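Local coordinates for protein Fe(2+) transporter FeoB (Legionella pneumophila, PDB 3IBY) that probably transports ferrous iron across the bacterial inner membrane in a GTP-driven uptake system, the chain here being its cytosolic GTPase and GDI part, at residues A[116-121]-A[147-152]; A[93-98]-A[124-129]; A[142-147]-A[155-160]. One frame throughout, in Å; residues are numbered along the deposited sequence.

Contact 1. Residues A[116-121]-A[147-152]; sequences ALNMMD and QAHKNI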
ATOM      1  N   ALA A 116       5.333  -8.454   1.936  1.00 11.73           N
ATOM      2  CA  ALA A 116       6.273  -9.059   2.908  1.00 11.59           C
ATOM      3  C   ALA A 116       5.464  -9.305   4.161  1.00 11.95           C
ATOM      4  O   ALA A 116       5.041  -8.349   4.795  1.00 12.49           O
ATOM      5  CB  ALA A 116       7.397  -8.117   3.230  1.00 10.27           C
ATOM      6  N   LEU A 117       5.198 -10.570   4.493  1.00 12.61           N
ATOM      7  CA  LEU A 117       4.216 -10.919   5.535  1.00 12.04           C
ATOM      8  C   LEU A 117       5.054 -11.211   6.742  1.00 11.56           C
ATOM      9  O   LEU A 117       5.616 -12.279   6.879  1.00  9.31           O
ATOM     10  CB  LEU A 117       3.416 -12.128   5.089  1.00 12.70           C
ATOM     11  CG  LEU A 117       1.958 -12.392   5.495  1.00 13.94           C
ATOM     12  CD1 LEU A 117       1.872 -13.874   5.781  1.00 10.69           C
ATOM     13  CD2 LEU A 117       1.464 -11.565   6.670  1.00 14.25           C
ATOM     14  N   ASN A 118       5.209 -10.191   7.568  1.00 12.38           N
ATOM     15  CA  ASN A 118       6.191 -10.197   8.638  1.00 13.56           C
ATOM     16  C   ASN A 118       5.570 -10.771   9.932  1.00 13.86           C
ATOM     17  O   ASN A 118       4.377 -10.999  10.001  1.00 14.30           O
ATOM     18  CB  ASN A 118       6.723  -8.764   8.813  1.00 13.59           C
ATOM     19  CG  ASN A 118       7.996  -8.678   9.649  1.00 15.17           C
ATOM     20  OD1 ASN A 118       8.681  -9.688   9.900  1.00 17.47           O
ATOM     21  ND2 ASN A 118       8.319  -7.460  10.097  1.00  9.90           N
ATOM     22  N   MET A 119       6.417 -11.064  10.914  1.00 14.45           N
ATOM     23  CA  MET A 119       6.023 -11.452  12.271  1.00 14.23           C
ATOM     24  C   MET A 119       5.316 -12.785  12.294  1.00 13.60           C
ATOM     25  O   MET A 119       4.397 -13.035  13.106  1.00 12.95           O
ATOM     26  CB  MET A 119       5.151 -10.390  12.887  1.00 14.75           C
ATOM     27  CG  MET A 119       5.698  -8.985  12.764  1.00 16.68           C
ATOM     28  SD  MET A 119       7.183  -8.737  13.717  1.00 18.19           S
ATOM     29  CE  MET A 119       7.055  -6.982  14.100  1.00 18.82           C
ATOM     30  N   MET A 120       5.762 -13.651  11.405  1.00 12.58           N
ATOM     31  CA  MET A 120       5.172 -14.968  11.311  1.00 12.36           C
ATOM     32  C   MET A 120       5.369 -15.760  12.628  1.00 12.01           C
ATOM     33  O   MET A 120       4.566 -16.682  12.947  1.00 11.89           O
ATOM     34  CB  MET A 120       5.782 -15.745  10.141  1.00 12.16           C
ATOM     35  CG  MET A 120       5.491 -15.190   8.778  1.00 10.86           C
ATOM     36  SD  MET A 120       3.751 -15.162   8.439  1.00 14.28           S
ATOM     37  CE  MET A 120       3.305 -16.898   8.235  1.00  2.00           C
ATOM     38  N   ASP A 121       6.431 -15.418  13.359  1.00 11.02           N
ATOM     39  CA  ASP A 121       6.757 -16.121  14.582  1.00 10.74           C
ATOM     40  C   ASP A 121       5.786 -15.692  15.659  1.00 11.20           C
ATOM     41  O   ASP A 121       5.230 -16.535  16.381  1.00 11.74           O
ATOM     42  CB  ASP A 121       8.241 -15.930  14.989  1.00 10.43           C
ATOM     43  CG  ASP A 121       8.675 -14.462  15.124  1.00  9.95           C
ATOM     44  OD1 ASP A 121       8.078 -13.540  14.503  1.00 12.52           O
ATOM     45  OD2 ASP A 121       9.645 -14.214  15.849  1.00  6.04           O
ATOM     46  N   GLN A 147      10.519 -13.176   8.703  1.00 11.45           N
ATOM     47  CA  GLN A 147      10.754 -12.723  10.080  1.00 11.19           C
ATOM     48  C   GLN A 147      11.980 -11.824  10.026  1.00 11.60           C
ATOM     49  O   GLN A 147      13.129 -12.283  10.068  1.00 10.77           O
ATOM     50  CB  GLN A 147      10.999 -13.881  11.026  1.00 11.22           C
ATOM     51  CG  GLN A 147       9.924 -14.941  11.042  1.00 12.30           C
ATOM     52  CD  GLN A 147      10.311 -16.130  11.887  1.00 10.68           C
ATOM     53  OE1 GLN A 147       9.967 -17.253  11.573  1.00 11.73           O
ATOM     54  NE2 GLN A 147      11.057 -15.887  12.935  1.00 10.49           N
ATOM     55  N   ALA A 148      11.710 -10.539   9.858  1.00 12.23           N
ATOM     56  CA  ALA A 148      12.728  -9.608   9.474  1.00 12.62           C
ATOM     57  C   ALA A 148      13.736  -9.575  10.587  1.00 13.04           C
ATOM     58  O   ALA A 148      14.944  -9.589  10.350  1.00 13.25           O
ATOM     59  CB  ALA A 148      12.110  -8.234   9.255  1.00 12.99           C
ATOM     60  N   HIS A 149      13.225  -9.530  11.815  1.00 13.29           N
ATOM     61  CA  HIS A 149      14.080  -9.515  13.026  1.00 13.27           C
ATOM     62  C   HIS A 149      15.071 -10.692  13.110  1.00 12.79           C
ATOM     63  O   HIS A 149      16.045 -10.634  13.839  1.00 12.74           O
ATOM     64  CB  HIS A 149      13.220  -9.401  14.320  1.00 12.83           C
ATOM     65  CG  HIS A 149      12.123 -10.416  14.420  1.00 12.73           C
ATOM     66  ND1 HIS A 149      11.171 -10.588  13.440  1.00 12.57           N
ATOM     67  CD2 HIS A 149      11.822 -11.309  15.391  1.00 12.57           C
ATOM     68  CE1 HIS A 149      10.338 -11.547  13.802  1.00 11.78           C
ATOM     69  NE2 HIS A 149      10.721 -12.014  14.975  1.00  9.33           N
ATOM     70  N   LYS A 150      14.799 -11.750  12.363  1.00 13.02           N
ATOM     71  CA  LYS A 150      15.596 -12.958  12.405  1.00 13.08           C
ATOM     72  C   LYS A 150      16.148 -13.316  11.027  1.00 13.48           C
ATOM     73  O   LYS A 150      16.746 -14.362  10.855  1.00 14.15           O
ATOM     74  CB  LYS A 150      14.731 -14.088  12.969  1.00 12.99           C
ATOM     75  CG  LYS A 150      14.434 -13.956  14.466  1.00 11.97           C
ATOM     76  CD  LYS A 150      13.242 -14.823  14.921  1.00 10.93           C
ATOM     77  CE  LYS A 150      13.444 -16.279  14.652  1.00  9.88           C
ATOM     78  NZ  LYS A 150      12.401 -17.123  15.278  1.00  8.37           N
ATOM     79  N   ASN A 151      15.966 -12.427  10.051  1.00 14.18           N
ATOM     80  CA  ASN A 151      16.430 -12.629   8.668  1.00 14.24           C
ATOM     81  C   ASN A 151      15.812 -13.808   7.918  1.00 14.05           C
ATOM     82  O   ASN A 151      16.302 -14.202   6.868  1.00 14.02           O
ATOM     83  CB  ASN A 151      17.948 -12.706   8.628  1.00 14.51           C
ATOM     84  CG  ASN A 151      18.566 -11.396   8.214  1.00 16.54           C
ATOM     85  OD1 ASN A 151      18.476 -11.001   7.038  1.00 18.37           O
ATOM     86  ND2 ASN A 151      19.193 -10.697   9.173  1.00 16.22           N
ATOM     87  N   ILE A 152      14.709 -14.341   8.424  1.00 13.67           N
ATOM     88  CA  ILE A 152      14.119 -15.495   7.799  1.00 13.56           C
ATOM     89  C   ILE A 152      13.214 -14.950   6.717  1.00 13.36           C
ATOM     90  O   ILE A 152      12.398 -14.076   6.972  1.00 13.76           O
ATOM     91  CB  ILE A 152      13.387 -16.380   8.831  1.00 13.78           C
ATOM     92  CG1 ILE A 152      14.422 -16.927   9.849  1.00 14.21           C
ATOM     93  CG2 ILE A 152      12.613 -17.538   8.127  1.00 13.29           C
ATOM     94  CD1 ILE A 152      13.834 -17.716  11.067  1.00 12.95           C
TER
HETATM   95  O   HOH W   1      10.373  -7.726  11.746  1.00  6.11           O
HETATM   96  O   HOH W   2      11.112 -15.666  17.296  1.00  7.42           O

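Contact 2. Residues A[93-98]-A[124-129]; sequences ACHLER and EHRGIS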
ATOM      1  N   ALA A  93       1.565  -9.962  10.267  1.00 13.30           N
ATOM      2  CA  ALA A  93       0.659 -11.147  10.269  1.00 13.25           C
ATOM      3  C   ALA A  93      -0.362 -11.118  11.390  1.00 13.10           C
ATOM      4  O   ALA A  93      -1.452 -11.663  11.289  1.00 14.56           O
ATOM      5  CB  ALA A  93       1.455 -12.424  10.316  1.00 12.60           C
ATOM      6  N   CYS A  94      -0.031 -10.441  12.453  1.00 13.08           N
ATOM      7  CA  CYS A  94      -0.894 -10.439  13.593  1.00 14.21           C
ATOM      8  C   CYS A  94      -2.045  -9.438  13.451  1.00 14.14           C
ATOM      9  O   CYS A  94      -2.916  -9.373  14.314  1.00 15.41           O
ATOM     10  CB  CYS A  94      -0.079 -10.070  14.852  1.00 14.84           C
ATOM     11  SG  CYS A  94       1.379 -11.114  15.190  1.00 15.64           S
ATOM     12  N   HIS A  95      -2.029  -8.589  12.436  1.00 13.31           N
ATOM     13  CA  HIS A  95      -3.087  -7.589  12.329  1.00 12.40           C
ATOM     14  C   HIS A  95      -3.378  -7.436  10.888  1.00 12.45           C
ATOM     15  O   HIS A  95      -3.346  -6.316  10.372  1.00 14.37           O
ATOM     16  CB  HIS A  95      -2.654  -6.252  12.925  1.00 11.79           C
ATOM     17  CG  HIS A  95      -2.343  -6.330  14.382  1.00 11.10           C
ATOM     18  ND1 HIS A  95      -1.060  -6.237  14.867  1.00  9.68           N
ATOM     19  CD2 HIS A  95      -3.136  -6.562  15.456  1.00  9.64           C
ATOM     20  CE1 HIS A  95      -1.081  -6.341  16.184  1.00 10.52           C
ATOM     21  NE2 HIS A  95      -2.327  -6.543  16.566  1.00 10.51           N
ATOM     22  N   LEU A  96      -3.639  -8.578  10.255  1.00 11.58           N
ATOM     23  CA  LEU A  96      -3.831  -8.700   8.832  1.00 10.97           C
ATOM     24  C   LEU A  96      -4.961  -7.821   8.364  1.00 10.89           C
ATOM     25  O   LEU A  96      -4.785  -7.007   7.478  1.00 11.77           O
ATOM     26  CB  LEU A  96      -4.119 -10.161   8.487  1.00 10.82           C
ATOM     27  CG  LEU A  96      -4.039 -10.533   7.013  1.00 11.35           C
ATOM     28  CD1 LEU A  96      -2.610 -10.273   6.484  1.00  8.88           C
ATOM     29  CD2 LEU A  96      -4.524 -11.983   6.792  1.00  8.41           C
ATOM     30  N   GLU A  97      -6.116  -7.936   8.978  1.00 11.07           N
ATOM     31  CA  GLU A  97      -7.269  -7.227   8.481  1.00 11.25           C
ATOM     32  C   GLU A  97      -7.074  -5.708   8.459  1.00 11.46           C
ATOM     33  O   GLU A  97      -7.486  -5.031   7.475  1.00 11.20           O
ATOM     34  CB  GLU A  97      -8.496  -7.578   9.288  1.00 11.29           C
ATOM     35  CG  GLU A  97      -9.759  -7.080   8.640  1.00 12.32           C
ATOM     36  CD  GLU A  97     -11.008  -7.711   9.229  1.00 11.65           C
ATOM     37  OE1 GLU A  97     -12.117  -7.338   8.794  1.00 11.87           O
ATOM     38  OE2 GLU A  97     -10.877  -8.563  10.124  1.00 11.14           O
ATOM     39  N   ARG A  98      -6.453  -5.159   9.509  1.00 11.09           N
ATOM     40  CA  ARG A  98      -6.194  -3.711   9.518  1.00 11.21           C
ATOM     41  C   ARG A  98      -5.178  -3.400   8.424  1.00 11.02           C
ATOM     42  O   ARG A  98      -5.378  -2.486   7.611  1.00 11.39           O
ATOM     43  CB  ARG A  98      -5.703  -3.206  10.867  1.00 11.36           C
ATOM     44  CG  ARG A  98      -5.172  -1.786  10.833  1.00 13.30           C
ATOM     45  CD  ARG A  98      -4.905  -1.139  12.248  1.00 15.67           C
ATOM     46  NE  ARG A  98      -3.833  -0.132  12.113  1.00 18.33           N
ATOM     47  CZ  ARG A  98      -3.819   1.121  12.590  1.00 17.64           C
ATOM     48  NH1 ARG A  98      -4.774   1.609  13.363  1.00 17.27           N
ATOM     49  NH2 ARG A  98      -2.774   1.887  12.313  1.00 17.80           N
ATOM     50  N   GLU A 124       2.415 -17.095  14.958  1.00 13.70           N
ATOM     51  CA  GLU A 124       2.300 -18.496  15.366  1.00 13.71           C
ATOM     52  C   GLU A 124       2.133 -18.672  16.882  1.00 13.13           C
ATOM     53  O   GLU A 124       1.325 -19.512  17.328  1.00 12.95           O
ATOM     54  CB  GLU A 124       3.526 -19.298  14.920  1.00 13.94           C
ATOM     55  CG  GLU A 124       3.344 -20.840  15.210  1.00 16.57           C
ATOM     56  CD  GLU A 124       4.633 -21.658  15.064  1.00 18.37           C
ATOM     57  OE1 GLU A 124       5.738 -21.117  15.269  1.00 20.87           O
ATOM     58  OE2 GLU A 124       4.542 -22.858  14.746  1.00 21.03           O
ATOM     59  N   HIS A 125       2.945 -17.924  17.646  1.00 12.12           N
ATOM     60  CA  HIS A 125       2.874 -17.874  19.105  1.00 11.14           C
ATOM     61  C   HIS A 125       1.489 -17.491  19.576  1.00 11.22           C
ATOM     62  O   HIS A 125       1.021 -17.991  20.587  1.00 11.36           O
ATOM     63  CB  HIS A 125       3.869 -16.847  19.634  1.00 10.96           C
ATOM     64  CG  HIS A 125       3.795 -16.625  21.112  1.00 10.76           C
ATOM     65  ND1 HIS A 125       4.283 -17.534  22.030  1.00 12.40           N
ATOM     66  CD2 HIS A 125       3.305 -15.588  21.831  1.00  8.95           C
ATOM     67  CE1 HIS A 125       4.088 -17.065  23.249  1.00 11.88           C
ATOM     68  NE2 HIS A 125       3.507 -15.881  23.153  1.00 10.92           N
ATOM     69  N   ARG A 126       0.819 -16.602  18.847  1.00 11.34           N
ATOM     70  CA  ARG A 126      -0.566 -16.204  19.207  1.00 11.52           C
ATOM     71  C   ARG A 126      -1.654 -17.124  18.632  1.00 11.36           C
ATOM     72  O   ARG A 126      -2.848 -16.836  18.742  1.00 10.64           O
ATOM     73  CB  ARG A 126      -0.814 -14.752  18.794  1.00 11.58           C
ATOM     74  CG  ARG A 126       0.137 -13.799  19.488  1.00 10.76           C
ATOM     75  CD  ARG A 126      -0.127 -12.449  18.990  1.00 10.11           C
ATOM     76  NE  ARG A 126       0.776 -11.465  19.542  1.00  9.27           N
ATOM     77  CZ  ARG A 126       0.672 -10.161  19.309  1.00  9.51           C
ATOM     78  NH1 ARG A 126      -0.297  -9.686  18.525  1.00 11.75           N
ATOM     79  NH2 ARG A 126       1.552  -9.325  19.844  1.00  7.74           N
ATOM     80  N   GLY A 127      -1.223 -18.247  18.056  1.00 11.98           N
ATOM     81  CA  GLY A 127      -2.110 -19.207  17.418  1.00 12.19           C
ATOM     82  C   GLY A 127      -2.812 -18.645  16.201  1.00 12.29           C
ATOM     83  O   GLY A 127      -3.957 -18.998  15.956  1.00 13.28           O
ATOM     84  N   ILE A 128      -2.149 -17.761  15.458  1.00 12.37           N
ATOM     85  CA  ILE A 128      -2.693 -17.221  14.207  1.00 12.85           C
ATOM     86  C   ILE A 128      -2.083 -17.992  13.037  1.00 13.06           C
ATOM     87  O   ILE A 128      -0.858 -18.088  12.888  1.00 12.33           O
ATOM     88  CB  ILE A 128      -2.428 -15.692  14.008  1.00 12.78           C
ATOM     89  CG1 ILE A 128      -2.989 -14.861  15.184  1.00 13.84           C
ATOM     90  CG2 ILE A 128      -3.081 -15.220  12.729  1.00 11.68           C
ATOM     91  CD1 ILE A 128      -2.462 -13.381  15.304  1.00 12.44           C
ATOM     92  N   SER A 129      -2.961 -18.541  12.221  1.00 13.42           N
ATOM     93  CA  SER A 129      -2.553 -19.343  11.087  1.00 14.22           C
ATOM     94  C   SER A 129      -3.014 -18.637   9.844  1.00 14.87           C
ATOM     95  O   SER A 129      -4.191 -18.271   9.746  1.00 15.94           O
ATOM     96  CB  SER A 129      -3.205 -20.729  11.152  1.00 13.91           C
ATOM     97  OG  SER A 129      -2.188 -21.705  11.131  1.00 13.80           O
TER

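Contact 3. Residues A[142-147]-A[155-160]; sequences SVIPIQ and PALQQS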
ATOM      1  N   SER A 142       2.670 -11.616  -5.279  1.00 11.72           N
ATOM      2  CA  SER A 142       3.518 -12.392  -4.382  1.00 11.43           C
ATOM      3  C   SER A 142       3.270 -11.975  -2.948  1.00 10.91           C
ATOM      4  O   SER A 142       3.243 -10.768  -2.640  1.00 10.04           O
ATOM      5  CB  SER A 142       4.993 -12.171  -4.673  1.00 11.42           C
ATOM      6  OG  SER A 142       5.305 -12.611  -5.977  1.00 12.44           O
ATOM      7  N   VAL A 143       3.045 -12.981  -2.102  1.00 10.58           N
ATOM      8  CA  VAL A 143       2.971 -12.805  -0.639  1.00 10.78           C
ATOM      9  C   VAL A 143       4.126 -13.630  -0.062  1.00 10.47           C
ATOM     10  O   VAL A 143       4.178 -14.840  -0.273  1.00 10.14           O
ATOM     11  CB  VAL A 143       1.614 -13.265  -0.052  1.00 10.50           C
ATOM     12  CG1 VAL A 143       1.538 -12.884   1.398  1.00 11.69           C
ATOM     13  CG2 VAL A 143       0.460 -12.662  -0.795  1.00  8.86           C
ATOM     14  N   ILE A 144       5.079 -12.962   0.585  1.00 10.19           N
ATOM     15  CA  ILE A 144       6.330 -13.606   0.963  1.00 10.22           C
ATOM     16  C   ILE A 144       6.423 -13.555   2.467  1.00 10.54           C
ATOM     17  O   ILE A 144       6.612 -12.477   3.044  1.00 11.36           O
ATOM     18  CB  ILE A 144       7.580 -12.927   0.333  1.00 10.37           C
ATOM     19  CG1 ILE A 144       7.526 -12.966  -1.223  1.00 10.51           C
ATOM     20  CG2 ILE A 144       8.876 -13.560   0.879  1.00  8.13           C
ATOM     21  CD1 ILE A 144       7.729 -14.335  -1.893  1.00  7.40           C
ATOM     22  N   PRO A 145       6.245 -14.704   3.116  1.00 10.26           N
ATOM     23  CA  PRO A 145       6.345 -14.813   4.558  1.00 10.37           C
ATOM     24  C   PRO A 145       7.774 -14.624   5.036  1.00 10.63           C
ATOM     25  O   PRO A 145       8.680 -15.246   4.473  1.00 10.40           O
ATOM     26  CB  PRO A 145       5.921 -16.246   4.839  1.00 10.37           C
ATOM     27  CG  PRO A 145       5.283 -16.746   3.598  1.00 10.27           C
ATOM     28  CD  PRO A 145       5.753 -15.935   2.479  1.00 10.46           C
ATOM     29  N   ILE A 146       7.960 -13.774   6.050  1.00 10.75           N
ATOM     30  CA  ILE A 146       9.286 -13.469   6.631  1.00 11.09           C
ATOM     31  C   ILE A 146       9.308 -13.287   8.164  1.00 11.24           C
ATOM     32  O   ILE A 146       8.275 -13.259   8.836  1.00 10.46           O
ATOM     33  CB  ILE A 146       9.882 -12.169   6.017  1.00 11.59           C
ATOM     34  CG1 ILE A 146       9.037 -10.929   6.397  1.00 12.37           C
ATOM     35  CG2 ILE A 146      10.002 -12.290   4.493  1.00 11.15           C
ATOM     36  CD1 ILE A 146       9.736  -9.596   6.202  1.00 12.83           C
ATOM     37  N   GLN A 147      10.519 -13.176   8.703  1.00 11.45           N
ATOM     38  CA  GLN A 147      10.754 -12.723  10.080  1.00 11.19           C
ATOM     39  C   GLN A 147      11.980 -11.824  10.026  1.00 11.60           C
ATOM     40  O   GLN A 147      13.129 -12.283  10.068  1.00 10.77           O
ATOM     41  CB  GLN A 147      10.999 -13.881  11.026  1.00 11.22           C
ATOM     42  CG  GLN A 147       9.924 -14.941  11.042  1.00 12.30           C
ATOM     43  CD  GLN A 147      10.311 -16.130  11.887  1.00 10.68           C
ATOM     44  OE1 GLN A 147       9.967 -17.253  11.573  1.00 11.73           O
ATOM     45  NE2 GLN A 147      11.057 -15.887  12.935  1.00 10.49           N
ATOM     46  N   PRO A 155      15.791 -13.725   1.792  1.00 10.62           N
ATOM     47  CA  PRO A 155      16.370 -14.015   0.476  1.00 10.23           C
ATOM     48  C   PRO A 155      15.324 -14.250  -0.590  1.00 10.26           C
ATOM     49  O   PRO A 155      15.530 -13.884  -1.736  1.00 11.18           O
ATOM     50  CB  PRO A 155      17.180 -15.271   0.730  1.00 10.23           C
ATOM     51  CG  PRO A 155      17.507 -15.208   2.207  1.00 10.54           C
ATOM     52  CD  PRO A 155      16.257 -14.667   2.828  1.00 10.79           C
ATOM     53  N   ALA A 156      14.205 -14.839  -0.196  1.00 10.16           N
ATOM     54  CA  ALA A 156      13.082 -15.098  -1.082  1.00  9.97           C
ATOM     55  C   ALA A 156      12.348 -13.810  -1.471  1.00  9.64           C
ATOM     56  O   ALA A 156      11.859 -13.671  -2.588  1.00  8.91           O
ATOM     57  CB  ALA A 156      12.121 -16.065  -0.403  1.00  9.85           C
ATOM     58  N   LEU A 157      12.240 -12.888  -0.512  1.00 10.04           N
ATOM     59  CA  LEU A 157      11.668 -11.543  -0.746  1.00  9.35           C
ATOM     60  C   LEU A 157      12.570 -10.765  -1.699  1.00  9.57           C
ATOM     61  O   LEU A 157      12.087 -10.035  -2.542  1.00  9.10           O
ATOM     62  CB  LEU A 157      11.546 -10.783   0.552  1.00  8.24           C
ATOM     63  CG  LEU A 157      11.052  -9.366   0.409  1.00  7.01           C
ATOM     64  CD1 LEU A 157       9.568  -9.386   0.175  1.00  4.52           C
ATOM     65  CD2 LEU A 157      11.401  -8.533   1.649  1.00  2.94           C
ATOM     66  N   GLN A 158      13.878 -10.952  -1.549  1.00  9.99           N
ATOM     67  CA  GLN A 158      14.849 -10.379  -2.466  1.00 10.68           C
ATOM     68  C   GLN A 158      14.586 -10.972  -3.818  1.00 10.37           C
ATOM     69  O   GLN A 158      14.433 -10.268  -4.764  1.00 10.51           O
ATOM     70  CB  GLN A 158      16.273 -10.686  -2.015  1.00 10.72           C
ATOM     71  CG  GLN A 158      16.807  -9.831  -0.832  1.00 13.15           C
ATOM     72  CD  GLN A 158      18.127 -10.403  -0.254  1.00 15.44           C
ATOM     73  OE1 GLN A 158      18.531 -11.506  -0.605  1.00 18.02           O
ATOM     74  NE2 GLN A 158      18.788  -9.654   0.612  1.00 16.85           N
ATOM     75  N   GLN A 159      14.527 -12.286  -3.902  1.00 11.17           N
ATOM     76  CA  GLN A 159      14.322 -12.948  -5.184  1.00 11.63           C
ATOM     77  C   GLN A 159      13.044 -12.428  -5.861  1.00 11.83           C
ATOM     78  O   GLN A 159      13.074 -11.969  -6.996  1.00 12.03           O
ATOM     79  CB  GLN A 159      14.263 -14.456  -4.999  1.00 11.47           C
ATOM     80  CG  GLN A 159      15.067 -15.200  -6.028  1.00 14.21           C
ATOM     81  CD  GLN A 159      16.529 -14.815  -5.981  1.00 15.90           C
ATOM     82  OE1 GLN A 159      17.089 -14.620  -4.896  1.00 17.37           O
ATOM     83  NE2 GLN A 159      17.146 -14.662  -7.156  1.00 13.84           N
ATOM     84  N   SER A 160      11.939 -12.436  -5.128  1.00 11.64           N
ATOM     85  CA  SER A 160      10.682 -11.909  -5.622  1.00 11.43           C
ATOM     86  C   SER A 160      10.755 -10.435  -6.092  1.00 10.79           C
ATOM     87  O   SER A 160       9.931 -10.009  -6.910  1.00 11.31           O
ATOM     88  CB  SER A 160       9.652 -12.031  -4.512  1.00 11.98           C
ATOM     89  OG  SER A 160       8.355 -11.849  -5.001  1.00 13.98           O
TER
HETATM   90  O   HOH W   3       7.526 -11.239  -7.927  1.00 28.54           O

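Contact 1. Residues A[116-121]-A[147-152]
This contact joins two predicted guanine-nucleotide motifs of a G domain, the NKxD-type segment Asn118 to Asp121 (G4) and the loop Gln147 to His149 (G5). Asn118 OD1 accepts from Ala148 N at 3.1 Å. The bond is nearly straight at the hydrogen (168°), and the donor is tilted from the amide plane. The same oxygen takes a weak bond from Met119 N. The other branch, ND2, bonds Cys12 O in the predicted P-loop, so one amide links three nucleotide-site segments. Asp121 and His149 meet tip to tip. His149 NE2 donates to the syn side of Asp121 OD2 at 2.6 Å, with the carboxylate and ring planes 38° apart. Both chi1 angles are near +55°, placing each CG between its own backbone N and carbonyl carbon. In related GTPases this aspartate recognises the guanine base; here its carboxylate is held by a histidine. Water 2 also donates to Asp121 OD2 and accepts from Lys150 NZ. The flat end of Gln147 stacks on the carboxylate, and Gln147 CD lies 4.0 Å from Asp121 CG. Asn151 and Ile152 both face Gln147 in a G1 beta bulge; Gln147 O also accepts from Lys150 N. Strand 113-118 pairs with strand 86-92 through Asn118 and Ile91. Ala148 packs on Thr16 and Leu17 of helix 14-22.

Contact 2. Residues A[93-98]-A[124-129]
Cys94, Arg126 and Ile128 carry this surface contact between two connections of the P-loop GTPase fold. Cys94 lies just before helix 96-106. Arg126 and Ile128 lie where helix 120-125 ends in a Schellman motif. In that motif Gly127, with positive phi, is the C-prime residue; Gly127 N bonds Glu124 O and Ile128 N bonds Ala123 O. The turn brings two side chains against Cys94. From Ile128 comes CD1, which reaches 3.7 Å from Cys94 CA and 4.1 Å from Cys94 CB. In Ile128, CD1 is anti to CA (chi2 164°). Arg126 is stretched out from CG to NE and lays its guanidinium beside Cys94. Arg126 NH1 is 3.7 Å from Cys94 CB, and Cys94 SG lies over one face of the planar group. The contact is van der Waals in kind. Cys94 N donates to Asp92 OD1. Ile128 also touches Gln254 of the short strand 254-255, near the chain end. His95 adds a smaller touch at the guanidinium edge. Its ring stands 76° from the guanidinium plane, and His95 CE1 is 4.2 Å from Arg126 NH1.

Contact 3. Residues A[142-147]-A[155-160]
The flat group here is the peptide joining Ala156 to Leu157, and methyl CG2 of Ile144 lies over one of its faces. The methyl sits almost directly above the nitrogen, with Ile144 CG2 3.7 Å from Leu157 N. Ala156 O of the same peptide accepts the helical bond from Ser160 N. No aromatic ring takes part. The contact packs strand 143-145, an outermost strand of the G-domain sheet, against helix 154-162, which follows it in the chain. The two short segments run nearly antiparallel, at 161°, as in a beta-alpha unit of a P-loop fold. Their axes come within 8.4 Å.

Ile144 is the central side chain. Its CG2 is anti to the backbone N and faces the helix backbone, 3.9 Å from Leu157 CB and 4.3 Å from Ala156 CB. Its other branch runs toward the next helical turn, where Ile144 CD1 meets Ser160 CB at 4.0 Å. Leu157 replies from the helix: its CG is anti to the backbone N (chi1 176°), and CD1 lies beside Ile144 CB. Ile146 adds a looser touch through CG2 on Leu157 CB. Leu157 and Ser160 also reach Val114 of the neighbouring strand 113-118.

At the far end the contact turns polar. Ser142 OG lies 3.3 Å from Ser160 OG. Water 3 donates to Ser160 O and is also hydrogen-bonded to Ser142 OG at 3.3 Å. Backbone pairing of Ile144 with Val115 and Leu117 ties the strand into the sheet. The helix is thus held to the strand mainly by branched aliphatic contacts, while at the serine end a water joins Ser142 OG to the carbonyl Ser160 O.

How the contacts relate
All three contacts lie in the G domain, but their chemistry differs with place. Contact 1 is partly buried and polar, joining two predicted nucleotide-binding loops. Contact 3 is also partly buried, yet mostly aliphatic. The two share Gln147 and reach neighbouring strands of one sheet, probably tied by hydrogen bonds between Leu117 and both Ile144 and Ile146. Contact 2 is a surface contact, made by van der Waals packing around a cysteine and an arginine. It uses the end of helix 120-125, whose start belongs to contact 1, and a probable bond from Ala93 N to Asn118 O connects them. Contacts 2 and 3 do not touch; their nearest atoms are about 7 Å apart.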